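PDB 3C9H: ABC transporter, substrate binding protein from Agrobacterium tumefaciens, which probably captures a solute in the periplasm and hands it to an ABC transporter for import, and is seen here with a bound magnesium ion. Local coordinates for residues T70-I73 against Y74-I77; V78-D82 against A83-T87; V100-N104 against D105-Q109; V183-L186 against F187-D191; N233-G236 against S237-A240. All coordinates share one frame; numbering follows the deposited sequence.

Contact 1 (T70-I73 against Y74-I77)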
# COMPACT_ATOMS: atom_id res chain seq x y z
N THR A 70 -5.93 -3.66 5.26
CA THR A 70 -4.78 -4.58 5.42
C THR A 70 -4.86 -5.37 6.74
O THR A 70 -4.59 -6.57 6.79
CB THR A 70 -3.46 -3.78 5.31
OG1 THR A 70 -3.48 -2.66 6.20
CG2 THR A 70 -3.19 -3.29 3.87
N GLY A 71 -5.25 -4.69 7.81
CA GLY A 71 -5.38 -5.32 9.14
C GLY A 71 -6.46 -6.38 9.18
O GLY A 71 -6.36 -7.34 9.95
N GLU A 72 -7.48 -6.22 8.36
CA GLU A 72 -8.56 -7.16 8.24
C GLU A 72 -8.18 -8.38 7.42
O GLU A 72 -8.62 -9.51 7.72
CB GLU A 72 -9.79 -6.47 7.65
CG GLU A 72 -11.01 -7.38 7.48
CD GLU A 72 -11.45 -8.11 8.75
OE1 GLU A 72 -11.12 -7.69 9.89
OE2 GLU A 72 -12.16 -9.13 8.59
N ILE A 73 -7.36 -8.18 6.39
CA ILE A 73 -6.81 -9.31 5.63
C ILE A 73 -6.09 -10.22 6.60
O ILE A 73 -6.37 -11.41 6.63
CB ILE A 73 -5.84 -8.88 4.52
CG1 ILE A 73 -6.59 -8.07 3.43
CG2 ILE A 73 -5.17 -10.11 3.89
CD1 ILE A 73 -5.67 -7.35 2.41
N TYR A 74 -5.19 -9.65 7.39
CA TYR A 74 -4.44 -10.41 8.41
C TYR A 74 -5.37 -11.10 9.41
O TYR A 74 -5.32 -12.32 9.61
CB TYR A 74 -3.47 -9.46 9.14
CG TYR A 74 -2.70 -10.16 10.25
CD1 TYR A 74 -1.53 -10.85 9.99
CD2 TYR A 74 -3.16 -10.10 11.56
CE1 TYR A 74 -0.85 -11.52 11.02
CE2 TYR A 74 -2.47 -10.74 12.59
CZ TYR A 74 -1.33 -11.45 12.32
OH TYR A 74 -0.67 -12.10 13.35
N ASP A 75 -6.21 -10.32 10.08
CA ASP A 75 -7.11 -10.87 11.10
C ASP A 75 -8.00 -11.98 10.58
O ASP A 75 -8.23 -13.00 11.26
CB ASP A 75 -7.99 -9.77 11.69
CG ASP A 75 -7.25 -8.84 12.59
OD1 ASP A 75 -6.12 -9.17 13.00
OD2 ASP A 75 -7.82 -7.77 12.90
N ARG A 76 -8.54 -11.79 9.39
CA ARG A 76 -9.46 -12.75 8.83
C ARG A 76 -8.79 -14.07 8.43
O ARG A 76 -9.32 -15.15 8.69
CB ARG A 76 -10.14 -12.15 7.63
CG ARG A 76 -11.19 -13.03 7.02
CD ARG A 76 -12.24 -12.19 6.31
NE ARG A 76 -12.97 -13.04 5.38
CZ ARG A 76 -13.73 -12.62 4.40
NH1 ARG A 76 -13.84 -11.32 4.16
NH2 ARG A 76 -14.31 -13.52 3.60
N ILE A 77 -7.63 -13.98 7.80
CA ILE A 77 -6.90 -15.18 7.44
C ILE A 77 -6.51 -15.98 8.69
O ILE A 77 -6.65 -17.21 8.72
CB ILE A 77 -5.67 -14.83 6.55
CG1 ILE A 77 -6.14 -14.42 5.16
CG2 ILE A 77 -4.70 -16.04 6.50
CD1 ILE A 77 -5.07 -13.90 4.22
O HOH W 1 -13.60 -8.66 6.05
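Glu72 and Arg76, one helical turn apart, meet through backbone and side chain. The N-H of Arg76 gives a hydrogen bond to Glu72 O, N to O 2.8 Å. A water joins their ends as well: it donates to Glu72 OE2 at 3.0 Å and accepts from Arg76 NH1 at 3.3 Å. Glu72 bends at chi2 (54°), which brings OE2 back over the turn to lie 3.8 Å from Arg76 CB. The carboxylate and guanidinium planes are 46° apart, and there is no direct salt bridge between the two. Arg76 runs extended and finds its direct ion pairs in Glu66 and Glu80. Three more backbone bonds of the same i to i+4 kind complete this part of helix 70-82. The straightest is Tyr74 N to Thr70 O (173° at the hydrogen). The carboxylates of Glu72 and Asp75 stand nearly perpendicular, with Glu72 OE1 4.5 Å from Asp75 OD2. Ile73 and Ile77, both buried, lie side by side and point the same way. Their branches meet at Ile73 CG2 and Ile77 CD1, 3.8 Å apart, and both side chains pack on Ala91 of strand 90-93. Thr70 OG1 accepts from Gly182 N and is hydrogen-bonded to a citrate probably from the crystallisation liquor. Arg76 probably offsets some of the acidic charge here, reaching Glu72 through water alone.

Contact 2 (V78-D82 against A83-T87)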
# COMPACT_ATOMS: atom_id res chain seq x y z
N VAL A 78 -6.03 -15.29 9.72
CA VAL A 78 -5.68 -15.94 10.99
C VAL A 78 -6.91 -16.60 11.64
O VAL A 78 -6.87 -17.75 12.06
CB VAL A 78 -5.03 -14.97 12.00
CG1 VAL A 78 -4.88 -15.64 13.44
CG2 VAL A 78 -3.68 -14.50 11.50
N LYS A 79 -8.00 -15.86 11.74
CA LYS A 79 -9.24 -16.38 12.32
C LYS A 79 -9.83 -17.57 11.59
O LYS A 79 -10.20 -18.56 12.21
CB LYS A 79 -10.29 -15.30 12.40
CG LYS A 79 -10.08 -14.42 13.57
CD LYS A 79 -11.16 -13.36 13.64
CE LYS A 79 -10.72 -12.14 14.49
NZ LYS A 79 -11.25 -10.90 13.82
N GLU A 80 -9.92 -17.46 10.27
CA GLU A 80 -10.48 -18.52 9.46
C GLU A 80 -9.60 -19.77 9.50
O GLU A 80 -10.09 -20.87 9.68
CB GLU A 80 -10.72 -18.07 8.01
CG GLU A 80 -11.90 -17.10 7.91
CD GLU A 80 -12.06 -16.41 6.55
OE1 GLU A 80 -11.13 -16.44 5.71
OE2 GLU A 80 -13.15 -15.80 6.34
N THR A 81 -8.29 -19.58 9.36
CA THR A 81 -7.36 -20.68 9.40
C THR A 81 -7.43 -21.37 10.77
O THR A 81 -7.58 -22.58 10.84
CB THR A 81 -5.91 -20.24 9.10
OG1 THR A 81 -5.86 -19.60 7.82
CG2 THR A 81 -4.96 -21.46 9.10
N ASP A 82 -7.36 -20.59 11.84
CA ASP A 82 -7.38 -21.13 13.21
C ASP A 82 -8.67 -21.93 13.47
O ASP A 82 -8.66 -22.92 14.22
CB ASP A 82 -7.26 -20.01 14.25
CG ASP A 82 -5.84 -19.45 14.38
OD1 ASP A 82 -4.87 -19.98 13.79
OD2 ASP A 82 -5.70 -18.43 15.09
N ALA A 83 -9.76 -21.48 12.88
CA ALA A 83 -11.08 -22.12 13.01
C ALA A 83 -11.23 -23.46 12.28
O ALA A 83 -12.25 -24.12 12.42
CB ALA A 83 -12.16 -21.15 12.55
N GLY A 84 -10.22 -23.85 11.50
CA GLY A 84 -10.29 -25.07 10.71
C GLY A 84 -11.08 -24.89 9.43
O GLY A 84 -11.43 -25.87 8.76
N LYS A 85 -11.36 -23.64 9.09
CA LYS A 85 -12.11 -23.32 7.88
C LYS A 85 -11.17 -23.04 6.72
O LYS A 85 -9.97 -22.84 6.89
CB LYS A 85 -12.97 -22.08 8.11
CG LYS A 85 -14.07 -22.25 9.12
CD LYS A 85 -14.87 -20.95 9.26
CE LYS A 85 -14.14 -19.88 10.10
NZ LYS A 85 -14.66 -18.48 9.90
N LYS A 86 -11.73 -22.98 5.52
CA LYS A 86 -10.97 -22.48 4.40
C LYS A 86 -10.93 -20.94 4.41
O LYS A 86 -11.69 -20.26 5.10
CB LYS A 86 -11.46 -23.12 3.08
CG LYS A 86 -11.16 -24.68 3.02
CD LYS A 86 -9.64 -25.00 2.97
CE LYS A 86 -9.23 -26.38 3.45
NZ LYS A 86 -7.81 -26.37 3.99
N THR A 87 -9.99 -20.39 3.65
CA THR A 87 -9.80 -18.95 3.60
C THR A 87 -9.55 -18.57 2.14
O THR A 87 -9.76 -19.37 1.24
CB THR A 87 -8.67 -18.51 4.61
OG1 THR A 87 -8.70 -17.09 4.82
CG2 THR A 87 -7.25 -18.90 4.15
O HOH W 2 -8.00 -24.08 8.63
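A Schellman motif ends helix 70-82, and Glu80 ties the chain beyond it back to the last turn. Gly84 is the first residue to leave the helical backbone angles, with a positive phi of 80°. Two bonds run back into the last turn. Lys85 N donates to Glu80 O at 3.1 Å, nearly in line with the carbonyl bond. Gly84 N donates to Thr81 O at 3.0 Å, but from well above the carbonyl plane. Ala83 N still makes the ordinary helical bond to Lys79 O. A water continues the closure, giving one hydrogen bond to Thr81 O at 2.7 Å and another to Lys85 O at 2.9 Å. The main side-chain bond is that of Thr87 OG1, which donates to Glu80 OE1 at 2.7 Å and meets that oxygen nearly end-on. Glu80 is extended beyond CG, which carries the carboxylate out to the returning chain. Thr87 places OG1 anti to its own backbone N (chi1 -165°), turned to the glutamate. Glu80 OE1 is also hydrogen-bonded to Tyr39 OH. Lys85 crosses Glu80 at about a right angle. Its NZ lies 3.7 Å from Glu80 CG, and 4.7 Å from Glu80 OE2, too far for a salt bridge. Asp82 OD1 is hydrogen-bonded to Tyr107 OH. The exposed cap and the buried Thr87 lead the chain toward strand 90-93. This is a glycine-ended helix C-terminus of the Schellman type, here reinforced by a glutamate-threonine bond.

Contact 3 (V100-N104 against D105-Q109)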
# COMPACT_ATOMS: atom_id res chain seq x y z
N VAL A 100 4.41 -10.74 5.86
CA VAL A 100 5.58 -11.53 6.25
C VAL A 100 5.29 -12.27 7.56
O VAL A 100 5.64 -13.43 7.69
CB VAL A 100 6.85 -10.66 6.32
CG1 VAL A 100 8.06 -11.45 6.98
CG2 VAL A 100 7.23 -10.18 4.91
N LYS A 101 4.63 -11.62 8.52
CA LYS A 101 4.17 -12.35 9.71
C LYS A 101 3.28 -13.57 9.42
O LYS A 101 3.52 -14.64 9.98
CB LYS A 101 3.48 -11.42 10.72
CG LYS A 101 3.08 -12.13 12.01
CD LYS A 101 2.75 -11.14 13.08
CE LYS A 101 2.48 -11.82 14.46
NZ LYS A 101 3.57 -12.78 14.93
N LEU A 102 2.24 -13.45 8.59
CA LEU A 102 1.47 -14.62 8.19
C LEU A 102 2.38 -15.72 7.67
O LEU A 102 2.25 -16.87 8.07
CB LEU A 102 0.44 -14.32 7.10
CG LEU A 102 -0.81 -13.49 7.39
CD1 LEU A 102 -1.52 -13.19 6.06
CD2 LEU A 102 -1.74 -14.17 8.36
N SER A 103 3.29 -15.35 6.78
CA SER A 103 4.18 -16.30 6.13
C SER A 103 5.12 -16.95 7.15
O SER A 103 5.37 -18.17 7.12
CB SER A 103 4.96 -15.58 5.03
OG SER A 103 4.09 -15.03 4.05
N ASN A 104 5.62 -16.14 8.07
CA ASN A 104 6.47 -16.65 9.15
C ASN A 104 5.73 -17.61 10.13
O ASN A 104 6.33 -18.54 10.67
CB ASN A 104 7.06 -15.46 9.91
CG ASN A 104 8.19 -15.85 10.82
OD1 ASN A 104 8.03 -15.80 12.05
ND2 ASN A 104 9.32 -16.25 10.25
N ASP A 105 4.44 -17.39 10.36
CA ASP A 105 3.70 -18.13 11.38
C ASP A 105 2.97 -19.33 10.82
O ASP A 105 2.21 -19.99 11.54
CB ASP A 105 2.71 -17.23 12.12
CG ASP A 105 3.38 -16.19 12.99
OD1 ASP A 105 4.57 -16.36 13.29
OD2 ASP A 105 2.72 -15.21 13.39
N GLY A 106 3.18 -19.63 9.54
CA GLY A 106 2.59 -20.83 8.96
C GLY A 106 1.26 -20.65 8.25
O GLY A 106 0.67 -21.65 7.84
N TYR A 107 0.80 -19.40 8.10
CA TYR A 107 -0.48 -19.11 7.47
C TYR A 107 -0.42 -19.00 5.94
O TYR A 107 -1.46 -18.89 5.29
CB TYR A 107 -1.11 -17.84 8.09
CG TYR A 107 -1.54 -18.05 9.53
CD1 TYR A 107 -2.82 -18.50 9.84
CD2 TYR A 107 -0.66 -17.82 10.58
CE1 TYR A 107 -3.21 -18.73 11.16
CE2 TYR A 107 -1.03 -18.03 11.91
CZ TYR A 107 -2.31 -18.49 12.20
OH TYR A 107 -2.67 -18.70 13.50
N ALA A 108 0.79 -19.04 5.37
CA ALA A 108 0.98 -19.09 3.94
C ALA A 108 1.48 -20.48 3.52
O ALA A 108 1.84 -21.32 4.37
CB ALA A 108 1.95 -18.00 3.50
N GLN A 109 1.50 -20.72 2.22
CA GLN A 109 2.14 -21.90 1.66
C GLN A 109 3.03 -21.48 0.48
O GLN A 109 2.78 -20.46 -0.16
CB GLN A 109 1.12 -22.97 1.25
CG GLN A 109 0.09 -22.52 0.22
CD GLN A 109 -0.83 -23.65 -0.19
OE1 GLN A 109 -0.41 -24.57 -0.88
NE2 GLN A 109 -2.09 -23.61 0.25
O HOH W 3 3.52 -19.84 6.21
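Lys101 and Asp105 cross at a slant and end in a salt bridge. Lys101 NZ gives a hydrogen bond to Asp105 OD2 at 3.0 Å, on the syn lone pair of that oxygen. The lysine chain is extended until its last torsion, where chi4 of 52° turns NZ back to the acid. Lys101 CG also touches Asp105 OD2, at 3.4 Å, so the lysine curls round the carboxylate oxygen. Leu102 and Tyr107 meet at about a right angle, with Leu102 CD2 3.7 Å from Tyr107 CB. The edge of the tyrosine ring faces Leu102 O, which lies near the ring plane. That same oxygen accepts from Tyr107 N at 2.9 Å and more weakly from Asp105 N. Asp105 N bonds chiefly to Lys101 O, at 2.9 Å. Gly106 takes a positive phi of 94° as the chain turns. A water donates to both Ser103 O and Ala108 O. Ala108 CB rests 3.7 Å from Ser103 OG, which is hydrogen-bonded to Gln99 O. The contact joins the C-terminal end of helix 96-104 to strand 108-109. Leu102 packs on Tyr74 and Val78 of helix 70-82, Tyr107 packs on Thr81 of the same helix, and Ser103 and Ala108 rest on Leu266 of strand 258-268.

Contact 4 (V183-L186 against F187-D191)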
# COMPACT_ATOMS: atom_id res chain seq x y z
N VAL A 183 -0.96 -0.18 6.34
CA VAL A 183 0.05 0.51 5.50
C VAL A 183 0.47 1.84 6.14
O VAL A 183 1.64 2.20 6.13
CB VAL A 183 -0.35 0.67 4.01
CG1 VAL A 183 -1.38 1.79 3.82
CG2 VAL A 183 0.93 0.90 3.16
N GLY A 184 -0.48 2.51 6.77
CA GLY A 184 -0.17 3.69 7.60
C GLY A 184 0.84 3.37 8.68
O GLY A 184 1.83 4.10 8.84
N PHE A 185 0.60 2.30 9.44
CA PHE A 185 1.53 1.89 10.45
C PHE A 185 2.93 1.60 9.85
O PHE A 185 3.95 2.04 10.37
CB PHE A 185 1.04 0.67 11.25
CG PHE A 185 2.05 0.24 12.27
CD1 PHE A 185 2.10 0.85 13.50
CD2 PHE A 185 3.03 -0.69 11.93
CE1 PHE A 185 3.11 0.49 14.42
CE2 PHE A 185 4.04 -1.04 12.83
CZ PHE A 185 4.08 -0.44 14.07
N LEU A 186 2.96 0.86 8.75
CA LEU A 186 4.22 0.56 8.07
C LEU A 186 4.96 1.85 7.76
O LEU A 186 6.14 1.96 8.07
CB LEU A 186 3.96 -0.25 6.79
CG LEU A 186 5.19 -0.72 5.99
CD1 LEU A 186 5.97 -1.74 6.79
CD2 LEU A 186 4.82 -1.30 4.62
N PHE A 187 4.29 2.82 7.15
CA PHE A 187 4.95 4.05 6.77
C PHE A 187 5.49 4.76 8.02
O PHE A 187 6.62 5.25 8.01
CB PHE A 187 4.04 5.00 5.97
CG PHE A 187 3.67 4.52 4.56
CD1 PHE A 187 4.53 3.73 3.78
CD2 PHE A 187 2.48 4.96 3.99
CE1 PHE A 187 4.17 3.35 2.48
CE2 PHE A 187 2.11 4.60 2.69
CZ PHE A 187 2.96 3.79 1.94
N MET A 188 4.70 4.85 9.08
CA MET A 188 5.17 5.48 10.33
C MET A 188 6.38 4.74 10.89
O MET A 188 7.36 5.35 11.33
CB MET A 188 4.06 5.54 11.39
CG MET A 188 4.48 6.08 12.79
SD MET A 188 4.95 7.81 12.72
CE MET A 188 4.18 8.45 11.20
N SER A 189 6.35 3.42 10.87
CA SER A 189 7.47 2.65 11.43
C SER A 189 8.76 2.88 10.61
O SER A 189 9.87 2.97 11.19
CB SER A 189 7.09 1.17 11.58
OG SER A 189 7.17 0.47 10.35
N ARG A 190 8.60 3.06 9.29
CA ARG A 190 9.73 3.39 8.44
C ARG A 190 10.22 4.84 8.63
O ARG A 190 11.42 5.09 8.62
CB ARG A 190 9.41 3.13 6.97
CG ARG A 190 8.93 1.72 6.65
CD ARG A 190 9.87 0.65 7.18
NE ARG A 190 11.07 0.52 6.36
CZ ARG A 190 12.09 -0.29 6.66
NH1 ARG A 190 12.06 -1.04 7.76
NH2 ARG A 190 13.15 -0.36 5.84
N ASP A 191 9.28 5.79 8.75
CA ASP A 191 9.63 7.18 9.07
C ASP A 191 10.51 7.24 10.34
O ASP A 191 11.53 7.92 10.37
CB ASP A 191 8.36 8.00 9.33
CG ASP A 191 7.66 8.44 8.06
OD1 ASP A 191 8.28 8.45 6.98
OD2 ASP A 191 6.47 8.82 8.17
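Residues 183-191 form the first turns of helix 183-194, and their backbone bonds run regularly from i+4 to i. Phe187 N reaches Val183 O at 2.9 Å, Met188 N reaches Gly184 O, and Ser189 N reaches Phe185 O nearly along the carbonyl direction. Arg190 N meets Leu186 O at 3.0 Å. This last oxygen has a second donor: Ser189 OG bonds to it at 2.9 Å. The hydroxyl of Ser189 sits between its own backbone N and carbonyl carbon (chi1 79°), and this turns it back to the preceding turn. The buried hydroxyl thus finds an acceptor within its own helix. Val183 and Phe187 lie side by side, pointing the same way. Val183 CG2 stands over one face of the Phe187 ring in a CH-pi contact, 4.0 Å from the centroid and 23° off the normal. It is displaced toward the rim, and Phe187 CZ is its closest ring atom at 3.7 Å. Val183 O lies over a face of the same ring. Phe185 touches Ser189 CB with CE2, and its ring receives a cation-pi contact from Arg341. Phe187 also packs on strands 230-235 and 258-268, and Phe185 on helix 338-353. Val183, at the N-terminal end, lies about 4 Å from a bound citrate, side chain to ligand. This is a largely buried part of a helix whose N-terminal end probably borders the ligand cleft of a periplasmic binding protein.

Contact 5 (N233-G236 against S237-A240)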
# COMPACT_ATOMS: atom_id res chain seq x y z
N ASN A 233 1.88 11.14 3.80
CA ASN A 233 2.04 9.68 3.66
C ASN A 233 0.94 8.98 2.88
O ASN A 233 0.51 7.88 3.23
CB ASN A 233 2.19 9.01 5.03
CG ASN A 233 3.63 8.94 5.51
OD1 ASN A 233 3.92 8.32 6.55
ND2 ASN A 233 4.53 9.55 4.76
N ILE A 234 0.53 9.61 1.79
CA ILE A 234 -0.54 9.11 0.96
C ILE A 234 0.08 8.22 -0.11
O ILE A 234 1.21 8.47 -0.54
CB ILE A 234 -1.35 10.29 0.32
CG1 ILE A 234 -1.82 11.23 1.44
CG2 ILE A 234 -2.54 9.78 -0.52
CD1 ILE A 234 -2.59 10.54 2.57
N LEU A 235 -0.64 7.18 -0.54
CA LEU A 235 -0.18 6.32 -1.61
C LEU A 235 -0.05 7.10 -2.93
O LEU A 235 -1.03 7.63 -3.45
CB LEU A 235 -1.08 5.08 -1.75
CG LEU A 235 -1.03 4.04 -0.60
CD1 LEU A 235 -1.99 2.89 -0.91
CD2 LEU A 235 0.41 3.52 -0.34
N GLY A 236 1.16 7.14 -3.47
CA GLY A 236 1.44 7.92 -4.68
C GLY A 236 0.71 7.40 -5.89
O GLY A 236 0.32 8.16 -6.75
N SER A 237 0.53 6.08 -5.96
CA SER A 237 -0.18 5.45 -7.07
C SER A 237 -1.63 5.91 -7.11
O SER A 237 -2.14 6.30 -8.14
CB SER A 237 -0.11 3.93 -6.91
OG SER A 237 -0.37 3.56 -5.56
N TYR A 238 -2.30 5.88 -5.97
CA TYR A 238 -3.67 6.33 -5.84
C TYR A 238 -3.75 7.83 -6.10
O TYR A 238 -4.70 8.30 -6.73
CB TYR A 238 -4.19 6.04 -4.44
CG TYR A 238 -4.42 4.57 -4.10
CD1 TYR A 238 -3.99 3.53 -4.94
CD2 TYR A 238 -5.05 4.23 -2.93
CE1 TYR A 238 -4.20 2.18 -4.58
CE2 TYR A 238 -5.27 2.91 -2.58
CZ TYR A 238 -4.84 1.89 -3.42
OH TYR A 238 -5.06 0.58 -3.05
N ALA A 239 -2.75 8.58 -5.62
CA ALA A 239 -2.74 10.01 -5.80
C ALA A 239 -2.65 10.33 -7.30
O ALA A 239 -3.39 11.17 -7.78
CB ALA A 239 -1.60 10.65 -5.02
N ALA A 240 -1.76 9.65 -8.02
CA ALA A 240 -1.63 9.82 -9.47
C ALA A 240 -2.93 9.44 -10.19
O ALA A 240 -3.33 10.14 -11.14
CB ALA A 240 -0.44 9.04 -10.03
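The start of helix 236-245 borders the site that holds magnesium and citrate, and it is reached directly from strand 230-235. Leu235 is the N-cap residue, where strand gives way to helix. Its carbonyl oxygen accepts from Ala239 N at 2.9 Å, in the carbonyl plane. Gly236 O accepts from Ala240 N, also at 2.9 Å, and so the first turn is closed. The main side-chain contact is between Leu235 and Tyr238, which lie side by side and point the same way. Leu235 CD1 sits over one face of the tyrosine ring in a CH-pi contact, 3.9 Å from the centroid and 19° off the normal. It is offset toward the rim, nearest Tyr238 CE2 at 3.7 Å. Leu235 CB follows along the same ring, 4.1 Å from Tyr238 CG. Both residues have CG anti to the carbonyl carbon (Leu235 chi1 -68°, Tyr238 chi1 -70°), which sends the two side chains out together. Tyr238 OH is hydrogen-bonded to the backbone N of Asp43, a magnesium ligand, and to citrate. The leucine thus packs against a ring whose hydroxyl lies in the site. Ser237 OG is hydrogen-bonded to Glu135 OE1. Ala239 CB lies 3.5 Å from Leu235 O and packs on Val140 of strand 135-142. The arrangement is a strand-to-helix junction with Leu235 as N-cap, and it sets Tyr238 beside Asp43 in what is probably the solute pocket.

In the fold
The contacts come in series along the chain, from 1 to 5. Contacts 1 and 2 share helix 70-82, with centres about 11 Å apart. Contact 3, at the end of helix 96-104, packs against both, so 1 to 3 form one cluster. Contacts 4 and 5 form another, their centres about 14 Å apart, where Phe187 touches Leu235. Contacts 2 and 5 are the most distant, about 33 Å between centres. Contacts 1 and 4 touch where Thr70 meets Val183. Contacts 1, 4 and 5 each bring a side chain close to the bound citrate, near the magnesium ion. Helix starts from distant parts of the chain thus converge on one probable ligand pocket.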